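Local coordinates for Alr4995 protein (Nostoc sp., PDB 6LRF), which acts as a bifunctional enzyme, combining arginine dihydrolase with ornithine cyclodeaminase activity, in a cyanobacterium, at residues E471-Q476 / G681-L686; P497-T502 / M632-L637; M652-I657 / T663-R668. All coordinates share one frame; numbering follows the deposited sequence.

Contact 1 of 3, residues E471-Q476 / G681-L686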
loop_
_atom_site.group_PDB
_atom_site.type_symbol
_atom_site.label_atom_id
_atom_site.label_comp_id
_atom_site.label_asym_id
_atom_site.label_seq_id
_atom_site.Cartn_x
_atom_site.Cartn_y
_atom_site.Cartn_z
ATOM N N GLU B 471 -13.455 -8.696 -12.417
ATOM C CA GLU B 471 -14.078 -9.544 -13.404
ATOM C C GLU B 471 -15.399 -8.940 -13.922
ATOM O O GLU B 471 -15.733 -9.075 -15.101
ATOM C CB GLU B 471 -14.280 -10.935 -12.809
ATOM C CG GLU B 471 -14.864 -11.949 -13.762
ATOM C CD GLU B 471 -14.932 -13.335 -13.150
ATOM O OE1 GLU B 471 -14.487 -13.483 -11.988
ATOM O OE2 GLU B 471 -15.436 -14.266 -13.823
ATOM N N LEU B 472 -16.137 -8.248 -13.058
ATOM C CA LEU B 472 -17.374 -7.615 -13.514
ATOM C C LEU B 472 -17.047 -6.376 -14.354
ATOM O O LEU B 472 -17.682 -6.148 -15.382
ATOM C CB LEU B 472 -18.290 -7.259 -12.334
ATOM C CG LEU B 472 -19.493 -8.203 -12.135
ATOM C CD1 LEU B 472 -20.259 -8.416 -13.439
ATOM C CD2 LEU B 472 -19.086 -9.558 -11.534
ATOM N N VAL B 473 -16.047 -5.599 -13.934
ATOM C CA VAL B 473 -15.574 -4.479 -14.739
ATOM C C VAL B 473 -15.133 -4.952 -16.124
ATOM O O VAL B 473 -15.517 -4.378 -17.145
ATOM C CB VAL B 473 -14.412 -3.744 -14.059
ATOM C CG1 VAL B 473 -13.699 -2.812 -15.052
ATOM C CG2 VAL B 473 -14.918 -2.979 -12.860
ATOM N N VAL B 474 -14.344 -6.017 -16.160
ATOM C CA VAL B 474 -13.883 -6.558 -17.431
ATOM C C VAL B 474 -15.057 -6.952 -18.303
ATOM O O VAL B 474 -15.044 -6.730 -19.517
ATOM C CB VAL B 474 -12.945 -7.774 -17.224
ATOM C CG1 VAL B 474 -12.892 -8.643 -18.468
ATOM C CG2 VAL B 474 -11.570 -7.292 -16.857
ATOM N N GLU B 475 -16.088 -7.512 -17.681
ATOM C CA GLU B 475 -17.276 -7.898 -18.420
ATOM C C GLU B 475 -17.953 -6.678 -19.044
ATOM O O GLU B 475 -18.384 -6.716 -20.194
ATOM C CB GLU B 475 -18.255 -8.649 -17.517
ATOM C CG GLU B 475 -19.309 -9.413 -18.317
ATOM C CD GLU B 475 -20.269 -10.221 -17.452
ATOM O OE1 GLU B 475 -20.318 -10.009 -16.214
ATOM O OE2 GLU B 475 -20.977 -11.075 -18.026
ATOM N N GLN B 476 -18.023 -5.586 -18.296
ATOM C CA GLN B 476 -18.631 -4.377 -18.825
ATOM C C GLN B 476 -17.762 -3.748 -19.907
ATOM O O GLN B 476 -18.282 -3.355 -20.949
ATOM C CB GLN B 476 -18.919 -3.386 -17.695
ATOM C CG GLN B 476 -19.892 -3.977 -16.667
ATOM C CD GLN B 476 -19.973 -3.192 -15.368
ATOM O OE1 GLN B 476 -19.332 -2.151 -15.210
ATOM N NE2 GLN B 476 -20.758 -3.704 -14.420
ATOM N N GLY B 681 -1.808 -7.090 -16.589
ATOM C CA GLY B 681 -1.735 -8.311 -17.375
ATOM C C GLY B 681 -2.899 -9.222 -17.034
ATOM O O GLY B 681 -3.497 -9.845 -17.917
ATOM N N LEU B 682 -3.225 -9.299 -15.749
ATOM C CA LEU B 682 -4.432 -10.007 -15.331
ATOM C C LEU B 682 -5.645 -9.415 -16.050
ATOM O O LEU B 682 -6.452 -10.147 -16.644
ATOM C CB LEU B 682 -4.627 -9.928 -13.809
ATOM C CG LEU B 682 -5.959 -10.523 -13.315
ATOM C CD1 LEU B 682 -6.135 -11.963 -13.810
ATOM C CD2 LEU B 682 -6.054 -10.477 -11.810
ATOM N N PHE B 683 -5.754 -8.084 -15.997
ATOM C CA PHE B 683 -6.866 -7.368 -16.626
ATOM C C PHE B 683 -6.969 -7.708 -18.104
ATOM O O PHE B 683 -8.048 -8.040 -18.600
ATOM C CB PHE B 683 -6.714 -5.846 -16.441
ATOM C CG PHE B 683 -7.822 -5.043 -17.075
ATOM C CD1 PHE B 683 -8.958 -4.721 -16.354
ATOM C CD2 PHE B 683 -7.731 -4.620 -18.401
ATOM C CE1 PHE B 683 -9.978 -3.989 -16.935
ATOM C CE2 PHE B 683 -8.753 -3.890 -18.985
ATOM C CZ PHE B 683 -9.877 -3.576 -18.249
ATOM N N LEU B 684 -5.842 -7.620 -18.810
ATOM C CA LEU B 684 -5.811 -7.901 -20.244
ATOM C C LEU B 684 -6.100 -9.368 -20.558
ATOM O O LEU B 684 -6.686 -9.695 -21.595
ATOM C CB LEU B 684 -4.453 -7.499 -20.832
ATOM C CG LEU B 684 -4.221 -5.987 -20.940
ATOM C CD1 LEU B 684 -2.746 -5.651 -21.113
ATOM C CD2 LEU B 684 -5.040 -5.412 -22.091
ATOM N N SER B 685 -5.683 -10.256 -19.669
ATOM C CA SER B 685 -5.924 -11.670 -19.895
ATOM C C SER B 685 -7.439 -11.958 -19.922
ATOM O O SER B 685 -7.964 -12.527 -20.882
ATOM C CB SER B 685 -5.225 -12.506 -18.824
ATOM O OG SER B 685 -5.180 -13.863 -19.240
ATOM N N LEU B 686 -8.121 -11.532 -18.868
ATOM C CA LEU B 686 -9.571 -11.651 -18.749
ATOM C C LEU B 686 -10.313 -10.972 -19.885
ATOM O O LEU B 686 -11.299 -11.499 -20.399
ATOM C CB LEU B 686 -10.024 -11.037 -17.435
ATOM C CG LEU B 686 -9.494 -11.690 -16.170
ATOM C CD1 LEU B 686 -9.772 -10.796 -14.974
ATOM C CD2 LEU B 686 -10.152 -13.050 -16.015
#
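Two first torsions set up the meeting of Val474 and Phe683. In Val474, chi1 of 158° sends CG1 anti to the backbone N and leaves CG2 beside that N, while in Phe683 the ring stands anti to its N (chi1 180°), an orientation that carries the ring out from a CB that does not itself aim at the other helix. The two side chains slide past one another in opposite directions, and CG2 of Val474 approaches the ring obliquely, 3.7 Å from Phe683 CE1. Val473 meets the same corner differently: its CG1 lies at the ring edge, near the ring plane, 4.3 Å from Phe683 CE1. The other branch of Val474 turns to the next helical turn, where CG1 rests 3.8 Å from Leu686 C and 3.9 Å from Leu686 CB. Leu686 therefore meets Val474 through the root of its side chain, and its side chain also touches Val470 and Glu467 of helix 467-486. Cutting Val474 back to an alanine would probably open a gap between the helices, taking away both the methyl against the Phe683 ring and the one against Leu686. No hydrogen bond crosses here, so apolar packing alone joins the two segments. Their axes pass 10.0 Å apart at -51°. Beneath them, Val473 and Phe683 both press on Val676 of strand 673-677, and on the outer side Glu475 makes a salt bridge to Arg165 of a second subunit. One helix leads into the first strand of the parallel sheet and the other follows its last, so this is helix-on-helix packing over an edge strand of a Rossmann fold, with strand order 3-2-1-4-5-6.

Contact 2 of 3, residues P497-T502 / M632-L637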
loop_
_atom_site.group_PDB
_atom_site.type_symbol
_atom_site.label_atom_id
_atom_site.label_comp_id
_atom_site.label_asym_id
_atom_site.label_seq_id
_atom_site.Cartn_x
_atom_site.Cartn_y
_atom_site.Cartn_z
ATOM N N PRO B 497 5.198 0.418 -19.588
ATOM C CA PRO B 497 6.037 -0.800 -19.571
ATOM C C PRO B 497 5.486 -1.923 -18.696
ATOM O O PRO B 497 5.693 -3.087 -19.014
ATOM C CB PRO B 497 7.374 -0.304 -19.009
ATOM C CG PRO B 497 7.397 1.128 -19.293
ATOM C CD PRO B 497 5.970 1.611 -19.209
ATOM N N VAL B 498 4.770 -1.584 -17.630
ATOM C CA VAL B 498 4.200 -2.605 -16.756
ATOM C C VAL B 498 3.259 -3.541 -17.524
ATOM O O VAL B 498 3.034 -4.686 -17.118
ATOM C CB VAL B 498 3.493 -1.941 -15.556
ATOM C CG1 VAL B 498 2.659 -2.935 -14.791
ATOM C CG2 VAL B 498 4.542 -1.337 -14.644
ATOM N N VAL B 499 2.747 -3.082 -18.662
ATOM C CA VAL B 499 1.991 -3.967 -19.542
ATOM C C VAL B 499 2.859 -5.154 -20.011
ATOM O O VAL B 499 2.417 -6.306 -20.016
ATOM C CB VAL B 499 1.451 -3.222 -20.777
ATOM C CG1 VAL B 499 0.797 -4.209 -21.768
ATOM C CG2 VAL B 499 0.465 -2.132 -20.360
ATOM N N ILE B 500 4.096 -4.865 -20.409
ATOM C CA ILE B 500 5.009 -5.909 -20.869
ATOM C C ILE B 500 5.429 -6.802 -19.707
ATOM O O ILE B 500 5.341 -8.020 -19.787
ATOM C CB ILE B 500 6.260 -5.298 -21.522
ATOM C CG1 ILE B 500 5.843 -4.356 -22.651
ATOM C CG2 ILE B 500 7.153 -6.379 -22.048
ATOM C CD1 ILE B 500 4.921 -5.037 -23.664
ATOM N N HIS B 501 5.866 -6.178 -18.620
ATOM C CA HIS B 501 6.314 -6.894 -17.424
ATOM C C HIS B 501 5.319 -7.903 -16.849
ATOM O O HIS B 501 5.727 -8.922 -16.293
ATOM C CB HIS B 501 6.674 -5.883 -16.344
ATOM C CG HIS B 501 7.777 -4.960 -16.747
ATOM N ND1 HIS B 501 7.962 -3.717 -16.177
ATOM C CD2 HIS B 501 8.745 -5.094 -17.685
ATOM C CE1 HIS B 501 9.008 -3.132 -16.735
ATOM N NE2 HIS B 501 9.501 -3.947 -17.652
ATOM N N THR B 502 4.023 -7.628 -16.970
ATOM C CA THR B 502 3.027 -8.485 -16.340
ATOM C C THR B 502 2.532 -9.534 -17.319
ATOM O O THR B 502 1.620 -10.303 -17.028
ATOM C CB THR B 502 1.837 -7.660 -15.817
ATOM O OG1 THR B 502 1.284 -6.900 -16.896
ATOM C CG2 THR B 502 2.297 -6.706 -14.747
HETATM N N MSE B 632 -6.727 2.975 -20.558
HETATM C CA MSE B 632 -5.489 3.447 -19.957
HETATM C C MSE B 632 -4.834 2.323 -19.157
HETATM O O MSE B 632 -5.258 1.982 -18.050
HETATM C CB MSE B 632 -5.749 4.681 -19.096
HETATM C CG MSE B 632 -5.963 5.961 -19.912
HETATM SE SE MSE B 632 -6.913 7.369 -18.917
HETATM C CE MSE B 632 -8.579 6.434 -18.555
ATOM N N LEU B 633 -3.798 1.741 -19.747
ATOM C CA LEU B 633 -3.206 0.531 -19.200
ATOM C C LEU B 633 -1.896 0.868 -18.490
ATOM O O LEU B 633 -0.813 0.911 -19.108
ATOM C CB LEU B 633 -2.998 -0.500 -20.311
ATOM C CG LEU B 633 -4.244 -0.889 -21.121
ATOM C CD1 LEU B 633 -3.846 -1.691 -22.370
ATOM C CD2 LEU B 633 -5.249 -1.668 -20.279
ATOM N N SER B 634 -2.037 1.076 -17.179
ATOM C CA SER B 634 -1.009 1.574 -16.251
ATOM C C SER B 634 0.084 2.407 -16.909
ATOM O O SER B 634 1.232 1.978 -17.001
ATOM C CB SER B 634 -0.376 0.410 -15.466
ATOM O OG SER B 634 0.253 -0.521 -16.315
ATOM N N SER B 635 -0.282 3.609 -17.350
ATOM C CA SER B 635 0.674 4.486 -18.017
ATOM C C SER B 635 0.802 5.853 -17.349
ATOM O O SER B 635 1.339 6.787 -17.953
ATOM C CB SER B 635 0.296 4.655 -19.495
ATOM O OG SER B 635 -1.101 4.871 -19.635
HETATM N N MSE B 636 0.319 5.965 -16.113
HETATM C CA MSE B 636 0.654 7.100 -15.227
HETATM C C MSE B 636 0.532 8.508 -15.835
HETATM O O MSE B 636 -0.559 9.085 -15.936
HETATM C CB MSE B 636 2.096 6.940 -14.707
HETATM C CG MSE B 636 2.379 5.684 -13.858
HETATM SE SE MSE B 636 1.736 5.786 -11.997
HETATM C CE MSE B 636 3.374 5.279 -11.051
ATOM N N LEU B 637 1.682 9.046 -16.235
ATOM C CA LEU B 637 1.792 10.417 -16.738
ATOM C C LEU B 637 1.089 10.602 -18.071
ATOM O O LEU B 637 0.549 11.667 -18.356
ATOM C CB LEU B 637 3.262 10.818 -16.891
ATOM C CG LEU B 637 3.531 12.319 -16.718
ATOM C CD1 LEU B 637 2.944 12.750 -15.374
ATOM C CD2 LEU B 637 5.025 12.690 -16.795
HETATM O O HOH W 1 4.164 1.135 -16.575
#
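Val498 O is gripped twice from Thr502, by the backbone N at 3.1 Å and by OG1 at 2.8 Å. The OG1 bond lies in the carbonyl plane, with a C=O...donor angle of 150°, and pins the end of this short helix. This is the Rossmann fold at the C-terminal ends of its two central, adjacent strands, 491-495 and 629-633, the crevice where many Rossmann enzymes hold a dinucleotide; here the model is unliganded. Val498 turns its CB toward Ser634, and one water ties the two backbones: Val498 N gives it a hydrogen bond of 3.0 Å, and it gives one to Ser634 O. The Ser634 hydroxyl is less fortunate. With chi1 at 61°, OG sits between the backbone N and the carbonyl carbon, facing Val498 CB at 3.6 Å, and although buried it has no polar partner anywhere in the model. Helix 680-694 lies alongside, touching Val499 through Leu684 and Leu633 through Val680. Val499 and Leu633 run askew to each other, and a single methyl does the touching: Val499 CG2 lies 3.5 Å from Leu633 O and 3.8 Å from Leu633 CB.

Contact 3 of 3, residues M652-I657 / T663-R668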
loop_
_atom_site.group_PDB
_atom_site.type_symbol
_atom_site.label_atom_id
_atom_site.label_comp_id
_atom_site.label_asym_id
_atom_site.label_seq_id
_atom_site.Cartn_x
_atom_site.Cartn_y
_atom_site.Cartn_z
HETATM N N MSE B 652 -13.825 6.222 -20.242
HETATM C CA MSE B 652 -12.470 6.157 -19.724
HETATM C C MSE B 652 -12.314 4.905 -18.876
HETATM O O MSE B 652 -13.017 4.730 -17.891
HETATM C CB MSE B 652 -12.169 7.402 -18.894
HETATM C CG MSE B 652 -12.677 8.668 -19.534
HETATM SE SE MSE B 652 -11.475 9.243 -20.924
HETATM C CE MSE B 652 -10.248 10.234 -19.769
ATOM N N VAL B 653 -11.409 4.024 -19.275
ATOM C CA VAL B 653 -11.122 2.838 -18.494
ATOM C C VAL B 653 -9.678 2.905 -18.012
ATOM O O VAL B 653 -8.743 2.972 -18.807
ATOM C CB VAL B 653 -11.359 1.550 -19.302
ATOM C CG1 VAL B 653 -11.137 0.334 -18.419
ATOM C CG2 VAL B 653 -12.765 1.551 -19.875
ATOM N N CYS B 654 -9.511 2.909 -16.700
ATOM C CA CYS B 654 -8.210 3.151 -16.095
ATOM C C CYS B 654 -7.758 1.962 -15.261
ATOM O O CYS B 654 -8.376 1.636 -14.246
ATOM C CB CYS B 654 -8.256 4.406 -15.229
ATOM S SG CYS B 654 -6.616 4.957 -14.685
ATOM N N VAL B 655 -6.682 1.308 -15.688
ATOM C CA VAL B 655 -6.165 0.155 -14.963
ATOM C C VAL B 655 -4.762 0.441 -14.470
ATOM O O VAL B 655 -3.897 0.858 -15.244
ATOM C CB VAL B 655 -6.161 -1.107 -15.847
ATOM C CG1 VAL B 655 -5.864 -2.333 -15.008
ATOM C CG2 VAL B 655 -7.507 -1.261 -16.558
ATOM N N ASP B 656 -4.539 0.224 -13.179
ATOM C CA ASP B 656 -3.223 0.444 -12.591
ATOM C C ASP B 656 -3.172 -0.253 -11.244
ATOM O O ASP B 656 -4.192 -0.367 -10.569
ATOM C CB ASP B 656 -2.931 1.945 -12.448
ATOM C CG ASP B 656 -1.439 2.267 -12.535
ATOM O OD1 ASP B 656 -0.622 1.452 -12.040
ATOM O OD2 ASP B 656 -1.089 3.334 -13.105
ATOM N N ILE B 657 -1.996 -0.741 -10.856
ATOM C CA ILE B 657 -1.852 -1.427 -9.571
ATOM C C ILE B 657 -1.767 -0.390 -8.454
ATOM O O ILE B 657 -2.007 -0.695 -7.284
ATOM C CB ILE B 657 -0.605 -2.362 -9.530
ATOM C CG1 ILE B 657 -0.749 -3.404 -8.417
ATOM C CG2 ILE B 657 0.689 -1.557 -9.339
ATOM C CD1 ILE B 657 -2.072 -4.153 -8.424
ATOM N N THR B 663 -7.579 6.578 -8.870
ATOM C CA THR B 663 -8.509 7.478 -8.186
ATOM C C THR B 663 -8.510 8.880 -8.808
ATOM O O THR B 663 -9.546 9.535 -8.841
ATOM C CB THR B 663 -8.214 7.574 -6.663
ATOM O OG1 THR B 663 -9.361 8.109 -5.998
ATOM C CG2 THR B 663 -7.011 8.466 -6.368
ATOM N N LYS B 664 -7.367 9.331 -9.321
ATOM C CA LYS B 664 -7.311 10.608 -10.020
ATOM C C LYS B 664 -8.180 10.525 -11.269
ATOM O O LYS B 664 -9.193 11.221 -11.366
ATOM C CB LYS B 664 -5.869 10.983 -10.395
ATOM C CG LYS B 664 -5.702 12.224 -11.308
ATOM C CD LYS B 664 -6.765 13.325 -11.137
ATOM C CE LYS B 664 -6.241 14.725 -11.456
ATOM N NZ LYS B 664 -5.573 14.857 -12.797
ATOM N N LEU B 665 -7.785 9.682 -12.219
ATOM C CA LEU B 665 -8.452 9.624 -13.516
ATOM C C LEU B 665 -9.941 9.252 -13.462
ATOM O O LEU B 665 -10.667 9.458 -14.438
ATOM C CB LEU B 665 -7.697 8.653 -14.417
ATOM C CG LEU B 665 -6.301 9.225 -14.710
ATOM C CD1 LEU B 665 -5.231 8.158 -14.863
ATOM C CD2 LEU B 665 -6.338 10.137 -15.933
ATOM N N SER B 666 -10.408 8.741 -12.326
ATOM C CA SER B 666 -11.802 8.309 -12.221
ATOM C C SER B 666 -12.757 9.409 -11.757
ATOM O O SER B 666 -13.888 9.118 -11.372
ATOM C CB SER B 666 -11.913 7.108 -11.281
ATOM O OG SER B 666 -11.225 5.988 -11.810
ATOM N N ASP B 667 -12.319 10.666 -11.806
ATOM C CA ASP B 667 -13.194 11.775 -11.420
ATOM C C ASP B 667 -14.012 12.327 -12.601
ATOM O O ASP B 667 -13.829 13.464 -13.037
ATOM C CB ASP B 667 -12.378 12.896 -10.752
ATOM C CG ASP B 667 -11.299 13.476 -11.658
ATOM O OD1 ASP B 667 -11.092 12.949 -12.778
ATOM O OD2 ASP B 667 -10.650 14.460 -11.236
ATOM N N ARG B 668 -14.926 11.509 -13.110
ATOM C CA ARG B 668 -15.851 11.933 -14.157
ATOM C C ARG B 668 -17.208 11.275 -13.925
ATOM O O ARG B 668 -18.105 11.351 -14.767
ATOM C CB ARG B 668 -15.313 11.576 -15.556
ATOM C CG ARG B 668 -14.024 12.294 -15.947
ATOM C CD ARG B 668 -13.606 12.027 -17.388
ATOM N NE ARG B 668 -12.405 12.793 -17.713
ATOM C CZ ARG B 668 -12.128 13.304 -18.908
ATOM N NH1 ARG B 668 -12.959 13.139 -19.925
ATOM N NH2 ARG B 668 -11.012 13.999 -19.083
#
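Cys654 and Leu665 make the tight end of this contact, SG of Cys654 lying 3.5 Å from Leu665 CD1 and 3.9 Å from its CB. They belong to a beta-alpha-beta unit of the Rossmann fold, in which strand 651-656 runs into helix 659-665 and the chain then returns to the neighbouring parallel strand 673-677. Cys654 points its CB at the helix, and SG, anti to the backbone N (chi1 -169°), settles against the last helical residue. Around this pair the packing is buried: Cys654 also touches Met632 of strand 629-633. The outer side of the helix and the turn after it are another matter. Thr663 is exposed, with its CB directed away from the strand, and the exposed Asp667 is the centre of an inverse gamma turn, held by a weak bond of 3.1 Å from Arg668 N to Ser666 O. That turn follows the helix and brings Arg668 back over the strand. Its chain, extended from CG to NE, crosses Met652, a selenomethionine, at an angle, with a wider contact lower down where Met652 CG stands 4.1 Å from Arg668 CD. The charged end has its polar needs met elsewhere: NH2 is hydrogen-bonded to Thr646 O, and NH1 weakly to Pro647 O, which would limit how far the guanidinium can turn. Ile385 of a third subunit packs on Arg668 too, so this corner lies at a subunit border. Met652 bends at both chi2 (-79°) and chi3 (-85°), folding its methyl back over the flat group, with no hydrogen bond between the two residues. CE sits over the centre of one guanidinium face, 3.7 Å from Arg668 CZ.

How the contacts relate
Following the chain from the N terminus, helix 467-486 opens contact 1, and helix 498-501, just after the first strand of the parallel sheet, opens contact 2. Contact 2 closes a loop of 129 residues when strand 629-633 arrives. Contact 3 then opens and closes over only five intervening residues, and finally 681-686 closes contact 1. Contacts 2 and 3 thus lie in series, both nested within contact 1, and none cross. Strands 629-633 and 651-656 are sheet neighbours, with probable hydrogen bonds such as Ser634 N to Val655 O at 2.7 Å. Helix 680-694 ties all three together: Leu684 packs on Leu633, and Phe683 on Leu633 and Val655.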